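Methyl-accepting/DNA response regulator (Bacillus cereus, PDB 3D6W) probably binds DNA as a phosphorelay response regulator, the part present here being its LytTr DNA-binding domain. Local coordinates at the interface of chains A and B. Residues are numbered along the deposited sequence; one frame, centred on the assembly and turned at random. Chains: chain A/B, Methyl-accepting/DNA response regulator.

The interface of chains A and B. Residues chain A 6, 13; chain B 75, 77, 83, 104, 109.
The indole of A:Trp13 and the ring of B:Phe109 form the apolar centre of this contact between two copies of the LytTr domain. B:Phe109 CD1 stands over the middle of the indole face, 3.3 Å from A:Trp13 CE2, while CB of the same phenylalanine covers the pyrrole side near A:Trp13 NE1. The two ring planes are inclined by about 40°, neither parallel nor edge-on, and the CD1-CE1 side dips toward the indole, B:Phe109 CE1 lying 3.6 Å from A:Trp13 CE3. A chi1 of 62°, with CG between the backbone N and the carbonyl carbon, places the phenyl ring there. The methyl CG2 of A:Thr6 packs against the same phenyl face near B:Phe109 CD2 (3.7 Å), and B:Arg104 CB covers the opposite face. That methyl also touches B:Ile75 CD1, the two side chains crossing at about a right angle.

Around the six-membered end of the indole, A:Trp13 CZ3 lies 3.8 Å from B:Phe83 CE1, with B:Pro77 CD at a similar distance. B:Arg104 NH2 comes to 3.9 Å from A:Trp13 CZ2, its guanidinium nearly perpendicular to the indole, so the two do not stack. Within chain B, B:Arg104 NE donates to B:Phe109 O (2.9 Å, 170° at H); the oxygen lies in the guanidinium plane, but NE sits well above the carbonyl plane, off the lone pair. This link should steady B:Phe109.

At the polar rim, A:Trp13 N donates to B:Ile75 O (2.8 Å) and B:Ile75 N to A:Trp13 O (2.7 Å), each donor in the acceptor's carbonyl plane, the second bond more bent. The interface is not an exact two-fold and may be a crystal contact. Its antiparallel bridge sets strand 13-17 of chain A against strand 72-79 of chain B, with B:Phe109, just after helix 100-107, closing over the indole.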
# COMPACT_ATOMS: atom_id res chain seq x y z
N THR A 6 -19.45 -1.36 6.07
CA THR A 6 -20.34 -2.51 6.26
C THR A 6 -21.64 -2.19 5.55
O THR A 6 -22.35 -1.26 5.92
CB THR A 6 -20.51 -2.88 7.74
OG1 THR A 6 -19.21 -3.03 8.34
CG2 THR A 6 -21.25 -4.20 7.88
N TRP A 13 -24.57 -8.76 7.00
CA TRP A 13 -23.80 -7.54 6.61
C TRP A 13 -22.42 -7.92 6.08
O TRP A 13 -21.77 -8.86 6.59
CB TRP A 13 -23.57 -6.62 7.80
CG TRP A 13 -24.74 -5.94 8.37
CD1 TRP A 13 -25.26 -4.73 7.99
CD2 TRP A 13 -25.51 -6.38 9.49
NE1 TRP A 13 -26.31 -4.40 8.78
CE2 TRP A 13 -26.49 -5.40 9.72
CE3 TRP A 13 -25.47 -7.50 10.32
CZ2 TRP A 13 -27.43 -5.52 10.73
CZ3 TRP A 13 -26.39 -7.63 11.31
CH2 TRP A 13 -27.36 -6.64 11.52
N ILE B 75 -21.31 -10.99 8.21
CA ILE B 75 -21.64 -10.84 9.63
C ILE B 75 -23.12 -11.18 9.72
O ILE B 75 -23.93 -10.59 8.98
CB ILE B 75 -21.50 -9.37 10.13
CG1 ILE B 75 -20.10 -8.80 9.89
CG2 ILE B 75 -21.91 -9.27 11.62
CD1 ILE B 75 -19.99 -7.27 9.94
N PRO B 77 -26.45 -11.95 12.49
CA PRO B 77 -26.91 -12.02 13.86
C PRO B 77 -27.36 -13.45 14.16
O PRO B 77 -28.17 -13.97 13.43
CB PRO B 77 -28.07 -11.02 13.90
CG PRO B 77 -28.54 -10.92 12.49
CD PRO B 77 -27.43 -11.33 11.59
N PHE B 83 -23.31 -11.64 17.47
CA PHE B 83 -23.09 -11.86 16.04
C PHE B 83 -22.21 -13.06 15.82
O PHE B 83 -21.53 -13.54 16.72
CB PHE B 83 -22.44 -10.66 15.34
CG PHE B 83 -23.21 -9.37 15.49
CD1 PHE B 83 -24.31 -9.09 14.68
CD2 PHE B 83 -22.82 -8.41 16.42
CE1 PHE B 83 -25.01 -7.91 14.82
CE2 PHE B 83 -23.52 -7.22 16.54
CZ PHE B 83 -24.61 -6.97 15.74
N ARG B 104 -20.38 -3.36 16.59
CA ARG B 104 -21.18 -2.71 15.55
C ARG B 104 -20.98 -1.19 15.48
O ARG B 104 -21.10 -0.62 14.38
CB ARG B 104 -22.66 -3.05 15.66
CG ARG B 104 -23.44 -2.25 16.66
CD ARG B 104 -24.84 -2.81 16.80
NE ARG B 104 -25.55 -2.77 15.51
CZ ARG B 104 -26.59 -3.52 15.20
NH1 ARG B 104 -27.08 -4.39 16.07
NH2 ARG B 104 -27.15 -3.42 14.00
N PHE B 109 -22.64 -0.39 11.58
CA PHE B 109 -24.00 -0.84 11.28
C PHE B 109 -24.84 -0.80 12.58
O PHE B 109 -24.31 -0.86 13.67
CB PHE B 109 -24.01 -2.19 10.54
CG PHE B 109 -23.40 -3.33 11.32
CD1 PHE B 109 -24.21 -4.30 11.90
CD2 PHE B 109 -22.04 -3.46 11.44
CE1 PHE B 109 -23.66 -5.35 12.60
CE2 PHE B 109 -21.48 -4.50 12.16
CZ PHE B 109 -22.28 -5.44 12.73